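Local coordinates for Nitrate/nitrite sensor protein NarX (Escherichia coli K12, PDB 3EZI) that senses nitrate and nitrite through a periplasmic sensor domain and passes the signal as a membrane histidine kinase to the response regulators NarL and NarP, at residues A[21-26]-A[74-79]. Numbering follows the deposited sequence.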
ATOM      1  N   ALA A  21       3.802  -9.778  -9.122  1.00 14.52           N
ATOM      2  CA  ALA A  21       4.391 -10.311 -10.350  1.00 12.59           C
ATOM      3  C   ALA A  21       5.707 -11.049 -10.072  1.00 14.49           C
ATOM      4  O   ALA A  21       6.149 -11.891 -10.891  1.00 14.36           O
ATOM      5  CB  ALA A  21       4.618  -9.158 -11.372  1.00 14.76           C
ATOM      6  N   ALA A  22       6.319 -10.765  -8.921  1.00 13.93           N
ATOM      7  CA  ALA A  22       7.598 -11.408  -8.533  1.00 13.72           C
ATOM      8  C   ALA A  22       7.415 -12.733  -7.739  1.00 15.01           C
ATOM      9  O   ALA A  22       8.382 -13.444  -7.514  1.00 15.74           O
ATOM     10  CB  ALA A  22       8.469 -10.415  -7.697  1.00 13.77           C
ATOM     11  N   VAL A  23       6.191 -13.052  -7.333  1.00 16.87           N
ATOM     12  CA  VAL A  23       5.867 -14.290  -6.564  1.00 16.12           C
ATOM     13  C   VAL A  23       6.258 -15.527  -7.421  1.00 18.44           C
ATOM     14  O   VAL A  23       5.905 -15.587  -8.592  1.00 17.15           O
ATOM     15  CB  VAL A  23       4.354 -14.330  -6.266  1.00 17.63           C
ATOM     16  CG1 VAL A  23       3.903 -15.746  -5.863  1.00 16.19           C
ATOM     17  CG2 VAL A  23       3.992 -13.316  -5.155  1.00 16.56           C
ATOM     18  N   PRO A  24       6.989 -16.521  -6.845  1.00 18.26           N
ATOM     19  CA  PRO A  24       7.478 -16.586  -5.457  1.00 17.95           C
ATOM     20  C   PRO A  24       8.689 -15.681  -5.208  1.00 18.64           C
ATOM     21  O   PRO A  24       9.662 -15.654  -5.981  1.00 16.38           O
ATOM     22  CB  PRO A  24       7.795 -18.083  -5.257  1.00 20.08           C
ATOM     23  CG  PRO A  24       8.247 -18.509  -6.693  1.00 21.81           C
ATOM     24  CD  PRO A  24       7.187 -17.808  -7.550  1.00 22.14           C
ATOM     25  N   LEU A  25       8.630 -14.946  -4.103  1.00 15.39           N
ATOM     26  CA  LEU A  25       9.681 -13.996  -3.768  1.00 17.99           C
ATOM     27  C   LEU A  25      10.938 -14.718  -3.294  1.00 17.50           C
ATOM     28  O   LEU A  25      10.853 -15.854  -2.811  1.00 23.56           O
ATOM     29  CB  LEU A  25       9.190 -13.018  -2.682  1.00 15.70           C
ATOM     30  CG  LEU A  25       7.836 -12.300  -2.954  1.00 14.40           C
ATOM     31  CD1 LEU A  25       7.475 -11.359  -1.781  1.00 11.70           C
ATOM     32  CD2 LEU A  25       7.944 -11.487  -4.266  1.00 11.56           C
ATOM     33  N   SER A  26      12.079 -14.044  -3.473  1.00 20.56           N
ATOM     34  CA  SER A  26      13.404 -14.526  -3.066  1.00 23.78           C
ATOM     35  C   SER A  26      14.226 -13.328  -2.521  1.00 23.03           C
ATOM     36  O   SER A  26      13.714 -12.209  -2.405  1.00 20.50           O
ATOM     37  CB  SER A  26      14.123 -15.184  -4.260  1.00 25.88           C
ATOM     38  OG  SER A  26      14.224 -14.300  -5.370  1.00 31.10           O
ATOM     39  N   MET A  74       5.047 -13.410   1.198  1.00 18.12           N
ATOM     40  CA  MET A  74       6.282 -14.158   1.533  1.00 19.75           C
ATOM     41  C   MET A  74       6.057 -15.675   1.504  1.00 21.88           C
ATOM     42  O   MET A  74       6.964 -16.455   1.167  1.00 22.46           O
ATOM     43  CB  MET A  74       6.809 -13.722   2.915  1.00 21.62           C
ATOM     44  CG  MET A  74       7.556 -12.418   2.886  1.00 24.40           C
ATOM     45  SD  MET A  74       7.963 -11.813   4.543  1.00 28.44           S
ATOM     46  CE  MET A  74       9.155 -13.129   5.090  1.00 30.65           C
ATOM     47  N   ARG A  75       4.849 -16.083   1.869  1.00 18.35           N
ATOM     48  CA  ARG A  75       4.471 -17.486   1.873  1.00 20.72           C
ATOM     49  C   ARG A  75       4.087 -18.032   0.480  1.00 22.50           C
ATOM     50  O   ARG A  75       4.346 -19.200   0.191  1.00 21.12           O
ATOM     51  CB  ARG A  75       3.282 -17.713   2.830  1.00 22.15           C
ATOM     52  CG  ARG A  75       3.581 -17.724   4.356  1.00 25.24           C
ATOM     53  CD  ARG A  75       2.290 -17.656   5.205  1.00 22.35           C
ATOM     54  NE  ARG A  75       2.534 -17.756   6.654  1.00 24.40           N
ATOM     55  CZ  ARG A  75       3.105 -16.806   7.403  1.00 24.67           C
ATOM     56  NH1 ARG A  75       3.507 -15.667   6.864  1.00 23.32           N
ATOM     57  NH2 ARG A  75       3.260 -17.002   8.706  1.00 20.46           N
ATOM     58  N   ALA A  76       3.516 -17.189  -0.394  1.00 18.66           N
ATOM     59  CA  ALA A  76       3.013 -17.679  -1.684  1.00 17.89           C
ATOM     60  C   ALA A  76       3.955 -18.403  -2.638  1.00 13.85           C
ATOM     61  O   ALA A  76       5.080 -17.947  -2.907  1.00 17.26           O
ATOM     62  CB  ALA A  76       2.269 -16.523  -2.435  1.00 14.67           C
ATOM     63  N   GLN A  77       3.487 -19.554  -3.154  1.00 18.46           N
ATOM     64  CA  GLN A  77       4.282 -20.321  -4.113  1.00 22.96           C
ATOM     65  C   GLN A  77       3.821 -19.994  -5.534  1.00 22.46           C
ATOM     66  O   GLN A  77       4.583 -20.213  -6.506  1.00 23.20           O
ATOM     67  CB  GLN A  77       4.176 -21.838  -3.856  1.00 24.99           C
ATOM     68  CG  GLN A  77       4.861 -22.297  -2.573  1.00 31.67           C
ATOM     69  CD  GLN A  77       6.275 -21.739  -2.420  1.00 34.34           C
ATOM     70  OE1 GLN A  77       7.172 -22.034  -3.213  1.00 35.29           O
ATOM     71  NE2 GLN A  77       6.474 -20.917  -1.388  1.00 36.58           N
ATOM     72  N   ASN A  78       2.581 -19.487  -5.634  1.00 21.04           N
ATOM     73  CA  ASN A  78       1.960 -19.056  -6.905  1.00 23.82           C
ATOM     74  C   ASN A  78       1.007 -17.865  -6.656  1.00 23.61           C
ATOM     75  O   ASN A  78       0.800 -17.495  -5.511  1.00 19.33           O
ATOM     76  CB  ASN A  78       1.201 -20.225  -7.552  1.00 26.37           C
ATOM     77  CG  ASN A  78       0.175 -20.822  -6.642  1.00 30.63           C
ATOM     78  OD1 ASN A  78      -0.804 -20.177  -6.280  1.00 30.70           O
ATOM     79  ND2 ASN A  78       0.390 -22.081  -6.255  1.00 32.02           N
ATOM     80  N   ARG A  79       0.443 -17.254  -7.707  1.00 23.85           N
ATOM     81  CA  ARG A  79      -0.453 -16.077  -7.526  1.00 23.69           C
ATOM     82  C   ARG A  79      -1.913 -16.367  -7.224  1.00 27.54           C
ATOM     83  O   ARG A  79      -2.717 -15.464  -6.967  1.00 26.31           O
ATOM     84  CB  ARG A  79      -0.356 -15.166  -8.759  1.00 21.08           C
ATOM     85  CG  ARG A  79       1.001 -14.446  -8.888  1.00 20.46           C
ATOM     86  CD  ARG A  79       1.059 -13.562 -10.164  1.00 22.16           C
ATOM     87  NE  ARG A  79       1.702 -14.292 -11.244  1.00 25.05           N
ATOM     88  CZ  ARG A  79       3.011 -14.510 -11.293  1.00 27.24           C
ATOM     89  NH1 ARG A  79       3.780 -14.035 -10.335  1.00 29.33           N
ATOM     90  NH2 ARG A  79       3.536 -15.262 -12.250  1.00 27.98           N
TER
HETATM   91  O   HOH W   1       6.759 -15.829  -2.188  1.00 19.53           O
HETATM   92  O   HOH W   2       9.131 -16.880  -1.031  1.00 26.65           O
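Two interhelix loops meet at one end of the NarX sensor helical bundle, one leaving helix 3-22 and the other helix 55-75. V23 carries the apolar part. Its CG1 lies anti to the backbone N (chi1 163°), which sets this methyl against the turn 76-78, 3.9 Å from A76 CB and 3.6 Å from N78 O; the same side chain also packs on L73 of helix 55-75. P24, joined to V23 by a cis peptide bond, lays its ring alongside the backbone carbonyls of the other loop, with CB 3.6 Å from A76 O and CD 3.7 Å from Q77 O. R79 reaches back to the end of helix 3-22. Its chain bends at chi3 (-96°), and NH1 hydrogen-bonds to L20 O of that helix and adds a weak, strongly bent bond to V23 O (3.2 Å, 121° at the hydrogen); a positive charge here would suit the negative end of the helix dipole. Two waters bridge the backbones beyond P24: one accepts from L25 N and lies within hydrogen-bonding distance of A76 O, the other sits between L25 O and M74 O. Q77 folds back onto the end of helix 55-75, where NE2 donates to R75 O at 3.2 Å, from above the carbonyl plane. The contact thus ties together the two loops at one end of an up-and-down four-helix bundle, the fold of this periplasmic sensor domain.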